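Local atomic coordinates of nucleoplasmin-like protein (Drosophila melanogaster, PDB entry 1NLQ), a protein that binds core histones and helps assemble them, with ATP, into nucleosome arrays of roughly even spacing. Residues A[9-12]-A[17-20]; A[35-40]-A[49-54]; A[86-91]-A[97-102]. All blocks are in the same frame, centred on the assembly; numbering follows the deposited sequence.

Contact 1: residues A[9-12]-A[17-20]; sequences VTLT and SVTW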
# COMPACT_ATOMS: atom_id res chain seq x y z
N VAL A 9 -13.22 10.38 9.45
CA VAL A 9 -13.61 11.78 9.53
C VAL A 9 -13.48 12.45 8.16
O VAL A 9 -12.73 11.99 7.30
CB VAL A 9 -12.76 12.54 10.58
CG1 VAL A 9 -12.89 11.85 11.92
CG2 VAL A 9 -11.29 12.59 10.15
N THR A 10 -14.23 13.53 7.97
CA THR A 10 -14.22 14.25 6.70
C THR A 10 -13.76 15.70 6.87
O THR A 10 -14.08 16.35 7.86
CB THR A 10 -15.64 14.26 6.06
OG1 THR A 10 -16.16 12.92 6.02
CG2 THR A 10 -15.58 14.82 4.66
N LEU A 11 -12.97 16.17 5.90
CA LEU A 11 -12.48 17.54 5.90
C LEU A 11 -12.96 18.24 4.62
O LEU A 11 -12.97 17.63 3.54
CB LEU A 11 -10.95 17.57 5.93
CG LEU A 11 -10.26 17.05 7.20
CD1 LEU A 11 -8.75 17.10 7.03
CD2 LEU A 11 -10.69 17.89 8.38
N THR A 12 -13.35 19.50 4.76
CA THR A 12 -13.82 20.32 3.65
C THR A 12 -13.33 21.75 3.87
O THR A 12 -12.79 22.07 4.93
CB THR A 12 -15.37 20.36 3.55
OG1 THR A 12 -15.90 20.90 4.77
CG2 THR A 12 -15.95 18.97 3.29
N SER A 17 -10.90 21.28 9.74
CA SER A 17 -10.09 20.71 10.81
C SER A 17 -10.82 19.67 11.65
O SER A 17 -12.03 19.75 11.86
CB SER A 17 -9.60 21.84 11.72
OG SER A 17 -8.51 21.43 12.52
N VAL A 18 -10.06 18.68 12.11
CA VAL A 18 -10.57 17.61 12.97
C VAL A 18 -9.45 17.28 13.95
O VAL A 18 -8.28 17.16 13.57
CB VAL A 18 -10.94 16.34 12.16
CG1 VAL A 18 -11.45 15.26 13.10
CG2 VAL A 18 -12.02 16.67 11.14
N THR A 19 -9.81 17.16 15.22
CA THR A 19 -8.83 16.85 16.25
C THR A 19 -9.14 15.53 16.93
O THR A 19 -10.30 15.22 17.22
CB THR A 19 -8.79 17.96 17.34
OG1 THR A 19 -8.37 19.20 16.75
CG2 THR A 19 -7.81 17.57 18.44
N TRP A 20 -8.10 14.74 17.15
CA TRP A 20 -8.23 13.46 17.84
C TRP A 20 -7.57 13.67 19.19
O TRP A 20 -6.39 14.03 19.27
CB TRP A 20 -7.51 12.35 17.08
CG TRP A 20 -7.57 11.02 17.80
CD1 TRP A 20 -8.68 10.23 17.97
CD2 TRP A 20 -6.49 10.33 18.44
NE1 TRP A 20 -8.35 9.09 18.68
CE2 TRP A 20 -7.01 9.13 18.97
CE3 TRP A 20 -5.13 10.60 18.60
CZ2 TRP A 20 -6.22 8.20 19.66
CZ3 TRP A 20 -4.33 9.68 19.29
CH2 TRP A 20 -4.89 8.50 19.82

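Contact 2: residues A[35-40]-A[49-54]; sequences KQILLG and NVVEVN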
# COMPACT_ATOMS: atom_id res chain seq x y z
N LYS A 35 -4.78 4.81 8.16
CA LYS A 35 -4.58 3.87 7.06
C LYS A 35 -4.75 4.44 5.67
O LYS A 35 -4.01 4.08 4.76
CB LYS A 35 -5.52 2.68 7.22
CG LYS A 35 -5.23 1.79 8.42
CD LYS A 35 -3.90 1.10 8.25
CE LYS A 35 -3.68 -0.00 9.28
NZ LYS A 35 -2.44 -0.77 8.99
N GLN A 36 -5.75 5.29 5.50
CA GLN A 36 -6.05 5.84 4.18
C GLN A 36 -6.61 7.26 4.24
O GLN A 36 -7.35 7.62 5.15
CB GLN A 36 -7.04 4.90 3.47
CG GLN A 36 -7.61 5.40 2.16
CD GLN A 36 -8.63 4.44 1.55
OE1 GLN A 36 -8.30 3.66 0.66
NE2 GLN A 36 -9.87 4.48 2.03
N ILE A 37 -6.20 8.08 3.27
CA ILE A 37 -6.69 9.44 3.13
C ILE A 37 -7.14 9.47 1.68
O ILE A 37 -6.33 9.32 0.77
CB ILE A 37 -5.59 10.49 3.42
CG1 ILE A 37 -5.13 10.33 4.87
CG2 ILE A 37 -6.15 11.89 3.22
CD1 ILE A 37 -4.07 11.34 5.32
N LEU A 38 -8.44 9.64 1.51
CA LEU A 38 -9.08 9.58 0.20
C LEU A 38 -9.75 10.86 -0.24
O LEU A 38 -10.43 11.52 0.55
CB LEU A 38 -10.10 8.44 0.27
CG LEU A 38 -11.03 8.08 -0.87
CD1 LEU A 38 -10.25 7.54 -2.07
CD2 LEU A 38 -12.01 7.02 -0.36
N LEU A 39 -9.57 11.20 -1.52
CA LEU A 39 -10.16 12.41 -2.09
C LEU A 39 -11.56 12.11 -2.62
O LEU A 39 -11.77 11.16 -3.37
CB LEU A 39 -9.27 12.91 -3.24
CG LEU A 39 -9.72 14.23 -3.90
CD1 LEU A 39 -9.59 15.38 -2.91
CD2 LEU A 39 -8.85 14.49 -5.13
N GLY A 40 -12.53 12.93 -2.22
CA GLY A 40 -13.90 12.72 -2.67
C GLY A 40 -14.11 12.87 -4.16
O GLY A 40 -13.40 13.62 -4.83
N ASN A 49 -5.18 19.05 -3.03
CA ASN A 49 -5.81 18.99 -1.72
C ASN A 49 -4.74 18.46 -0.80
O ASN A 49 -4.22 17.36 -1.00
CB ASN A 49 -7.02 18.05 -1.75
CG ASN A 49 -8.29 18.76 -2.17
OD1 ASN A 49 -9.12 19.10 -1.33
ND2 ASN A 49 -8.44 18.99 -3.46
N VAL A 50 -4.39 19.25 0.21
CA VAL A 50 -3.33 18.89 1.13
C VAL A 50 -3.81 18.84 2.57
O VAL A 50 -4.42 19.79 3.06
CB VAL A 50 -2.16 19.89 1.03
CG1 VAL A 50 -1.03 19.50 1.98
CG2 VAL A 50 -1.66 19.94 -0.40
N VAL A 51 -3.54 17.72 3.23
CA VAL A 51 -3.91 17.53 4.63
C VAL A 51 -2.64 17.61 5.45
O VAL A 51 -1.65 16.95 5.14
CB VAL A 51 -4.57 16.15 4.87
CG1 VAL A 51 -4.88 15.97 6.35
CG2 VAL A 51 -5.84 16.03 4.04
N GLU A 52 -2.65 18.44 6.48
CA GLU A 52 -1.49 18.60 7.33
C GLU A 52 -1.81 18.03 8.70
O GLU A 52 -2.91 18.23 9.22
CB GLU A 52 -1.16 20.08 7.47
CG GLU A 52 -0.01 20.36 8.42
CD GLU A 52 -0.02 21.78 8.91
OE1 GLU A 52 0.27 22.70 8.11
OE2 GLU A 52 -0.33 21.98 10.10
N VAL A 53 -0.87 17.30 9.28
CA VAL A 53 -1.09 16.73 10.60
C VAL A 53 -0.31 17.57 11.61
O VAL A 53 0.79 18.04 11.32
CB VAL A 53 -0.64 15.24 10.67
CG1 VAL A 53 0.86 15.11 10.55
CG2 VAL A 53 -1.10 14.63 11.99
N ASN A 54 -0.90 17.77 12.78
CA ASN A 54 -0.27 18.55 13.83
C ASN A 54 -0.28 17.82 15.16
O ASN A 54 -1.31 17.33 15.60
CB ASN A 54 -1.00 19.89 14.03
CG ASN A 54 -0.95 20.77 12.81
OD1 ASN A 54 -1.77 20.64 11.89
ND2 ASN A 54 0.04 21.66 12.77

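Contact 3: residues A[86-91]-A[97-102]; sequences VTFKLI and VYIHGH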
# COMPACT_ATOMS: atom_id res chain seq x y z
N VAL A 86 -3.85 14.91 18.24
CA VAL A 86 -3.54 15.08 16.83
C VAL A 86 -4.59 15.87 16.07
O VAL A 86 -5.78 15.56 16.14
CB VAL A 86 -3.37 13.72 16.14
CG1 VAL A 86 -3.06 13.91 14.67
CG2 VAL A 86 -2.28 12.93 16.81
N THR A 87 -4.16 16.89 15.33
CA THR A 87 -5.12 17.67 14.56
C THR A 87 -4.80 17.59 13.07
O THR A 87 -3.67 17.83 12.66
CB THR A 87 -5.09 19.15 14.97
OG1 THR A 87 -5.40 19.27 16.37
CG2 THR A 87 -6.13 19.91 14.18
N PHE A 88 -5.81 17.25 12.27
CA PHE A 88 -5.65 17.15 10.81
C PHE A 88 -6.31 18.37 10.21
O PHE A 88 -7.44 18.71 10.57
CB PHE A 88 -6.34 15.91 10.26
CG PHE A 88 -5.84 14.62 10.83
CD1 PHE A 88 -6.58 13.94 11.79
CD2 PHE A 88 -4.63 14.08 10.41
CE1 PHE A 88 -6.13 12.75 12.32
CE2 PHE A 88 -4.16 12.88 10.93
CZ PHE A 88 -4.92 12.21 11.90
N LYS A 89 -5.62 19.05 9.30
CA LYS A 89 -6.21 20.24 8.69
C LYS A 89 -6.04 20.27 7.19
O LYS A 89 -4.98 19.94 6.67
CB LYS A 89 -5.59 21.51 9.28
CG LYS A 89 -6.28 22.75 8.75
CD LYS A 89 -5.85 24.01 9.45
CE LYS A 89 -6.57 25.20 8.82
NZ LYS A 89 -6.16 26.50 9.39
N LEU A 90 -7.11 20.67 6.49
CA LEU A 90 -7.07 20.77 5.04
C LEU A 90 -6.51 22.16 4.76
O LEU A 90 -7.24 23.15 4.75
CB LEU A 90 -8.49 20.63 4.48
CG LEU A 90 -8.62 20.56 2.95
CD1 LEU A 90 -7.90 19.33 2.42
CD2 LEU A 90 -10.10 20.49 2.60
N ILE A 91 -5.20 22.23 4.54
CA ILE A 91 -4.53 23.51 4.31
C ILE A 91 -4.51 23.99 2.85
O ILE A 91 -4.04 25.09 2.56
CB ILE A 91 -3.08 23.49 4.85
CG1 ILE A 91 -2.26 22.43 4.11
CG2 ILE A 91 -3.08 23.20 6.35
CD1 ILE A 91 -0.78 22.47 4.45
N VAL A 97 -12.24 15.45 1.75
CA VAL A 97 -11.17 14.48 1.94
C VAL A 97 -11.57 13.62 3.14
O VAL A 97 -12.01 14.14 4.17
CB VAL A 97 -9.82 15.17 2.23
CG1 VAL A 97 -8.76 14.13 2.54
CG2 VAL A 97 -9.41 16.00 1.02
N TYR A 98 -11.44 12.31 2.99
CA TYR A 98 -11.81 11.40 4.07
C TYR A 98 -10.56 10.78 4.69
O TYR A 98 -9.63 10.39 3.99
CB TYR A 98 -12.72 10.29 3.53
CG TYR A 98 -13.78 10.78 2.57
CD1 TYR A 98 -13.72 10.47 1.21
CD2 TYR A 98 -14.85 11.56 3.03
CE1 TYR A 98 -14.70 10.92 0.33
CE2 TYR A 98 -15.83 12.02 2.14
CZ TYR A 98 -15.74 11.69 0.80
OH TYR A 98 -16.70 12.16 -0.07
N ILE A 99 -10.54 10.71 6.02
CA ILE A 99 -9.40 10.12 6.73
C ILE A 99 -9.91 8.85 7.42
O ILE A 99 -10.86 8.91 8.21
CB ILE A 99 -8.84 11.10 7.78
CG1 ILE A 99 -8.34 12.37 7.08
CG2 ILE A 99 -7.69 10.45 8.54
CD1 ILE A 99 -7.88 13.47 8.03
N HIS A 100 -9.29 7.72 7.10
CA HIS A 100 -9.68 6.43 7.67
C HIS A 100 -8.58 5.76 8.48
O HIS A 100 -7.40 5.85 8.13
CB HIS A 100 -10.11 5.47 6.57
CG HIS A 100 -11.12 6.03 5.62
ND1 HIS A 100 -10.89 6.14 4.27
CD2 HIS A 100 -12.38 6.48 5.82
CE1 HIS A 100 -11.96 6.65 3.68
NE2 HIS A 100 -12.88 6.86 4.60
N GLY A 101 -8.97 5.06 9.54
CA GLY A 101 -7.96 4.39 10.34
C GLY A 101 -8.52 3.57 11.49
O GLY A 101 -9.70 3.21 11.51
N HIS A 102 -7.62 3.26 12.42
CA HIS A 102 -7.94 2.47 13.61
C HIS A 102 -7.80 3.36 14.83
O HIS A 102 -6.77 4.01 15.00
CB HIS A 102 -6.96 1.31 13.76
CG HIS A 102 -7.02 0.31 12.66
ND1 HIS A 102 -7.19 -1.04 12.89
CD2 HIS A 102 -6.93 0.45 11.31
CE1 HIS A 102 -7.21 -1.69 11.74
NE2 HIS A 102 -7.06 -0.81 10.76

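Contact 1: residues A[9-12]-A[17-20]
V9 and L11 meet V18 in a small apolar contact at the edge of the domain, where strand 4-11 of one sheet and strand 17-20 of the other come face to face. The two strands run roughly antiparallel, at 148°, but no hydrogen bond joins them; each instead pairs with an inner strand of its own sheet, V9 with I99 and L11 with V97 on one side, V18 with F88 on the other. The methyls of V18 divide the work. CG1, set anti to its own backbone N (chi1 179°), slots in beside V9, 3.9 Å from V9 CG1 and nearly as close to V9 CB. CG2 turns to the other neighbour and lies only 3.3 Å from L11 CD2, tighter than ordinary van der Waals contact. Such packing between end strands closes one side of the jelly-roll barrel that forms the N-terminal core of nucleoplasmin-family chaperones. Cutting V18 back to an alanine here would probably open a gap between the two end strands, leaving L11 CD2 and the V9 methyls without their partner. L11 CD2 also passes 3.7 Å from S17 N. On the reverse of strand 4-11, T10 packs on I62 of a neighbouring subunit.

Contact 2: residues A[35-40]-A[49-54]
The torsions of L39, with CG swung anti to the backbone N (chi1 -177°), carry CD1 across to N49, whose own CG lies roughly anti to its carbonyl carbon (chi1 -88°). The two side chains meet at about a right angle. L39 CD1 touches the asparagine almost evenly over its length, 3.7 Å from N49 CG and 3.8 Å from N49 ND2, with CB and OD1 only slightly farther, so an apolar methyl rests against a polar amide. The amide can afford this because its polar atoms are engaged elsewhere: OD1 takes the backbone N-H of G95 and ND2 gives to the carbonyl of E47. Two backbone partners on the two ends of the group fix its rotation and satisfy it although N49 is buried.

Two residues along each strand, I37 and V51 face each other more loosely, I37 CG2 to V51 CG2 at 4.2 Å. Strands 31-39 and 48-55 belong to opposite sheets of the jelly roll, and these side chains fill the interior between them, joined by V97, which touches I37, N49 and V51. At the start of the 35-40 segment strand 31-39 carries a classic beta bulge, K35 and Q36 both facing H100. The side of this strand turned from the core serves the pentamer: K35 NZ makes salt bridges to D78 and to D78 of a neighbouring subunit, and Q36 NE2 bonds to I64 O of that subunit. On strand 48-55, N54 ND2 donates to E52 OE2 at 2.7 Å in a bent bond. The L39 end lies about 6 Å, side chain to side chain, from K68, inferred to take part in the association between pentamers.

Contact 3: residues A[86-91]-A[97-102]
F88 and I99, together with L90 and V97, form two apolar pairs that bridge the sheets close to the centre of the chain. In the larger pair the touching atom on the isoleucine is the end methyl: I99 CD1 lies 3.6 Å from F88 CB and 3.7 Å from F88 CG, pressing on the root of the aromatic side chain and approaching its ring obliquely. I99 reaches there with CG1 anti to its own carbonyl carbon (chi1 -61°) and the chain extended beyond. In the second pair a single methyl contact does the work, L90 CD1 to V97 CG2 at 3.9 Å.

The F88 ring has further packing of its own. V86, two residues back on the same strand, places CG1 3.7 Å above one face, offset toward the rim, while V53, I34 and Y7 also touch the phenylalanine, drawing both sheets of the jelly roll onto one aromatic group.

Polar interactions belong to the alternate residues, which leave the interior. T87 OG1 shares a hydrogen bond with T19 OG1 on the adjacent strand. On the other segment, H100 ND1 bonds to Q36 NE2 and H100 NE2 weakly to P63 O of a neighbouring subunit; since an amide NE2 must donate, ND1 probably acts as acceptor. H102 bonds through ND1 to E4 and through NE2 to D78 O of the same neighbouring subunit, and Y98 packs on P63 there.

With no hydrogen bond across the two segments, the sheets are held between them by apolar packing, of methyl on methyl and of a methyl against the root of the F88 ring, and the polar side chains of 97-102 are left to work outside the core, where H102, and more weakly H100, reach across the subunit boundary of the pentamer.

How the contacts relate
From the N terminus, contact 1 closes the short loop between strands 4-11 and 17-20, contact 2 the eight-residue connection from 35-40 to 49-54, and contact 3 the five residues between 86-91 and 97-102. They follow in series, none enclosing or crossing another, and each time the chain passes from one sheet of the sandwich to the other. In space contact 3 comes between the other two: strand 97-104 lies between 4-11 and 31-39, and strand 86-92 between 17-20 and 48-55. Backbone bonds such as V18 O to F88 N and L38 O to Y98 N join the neighbours, while L11 and V51 link contacts 1 and 2 directly.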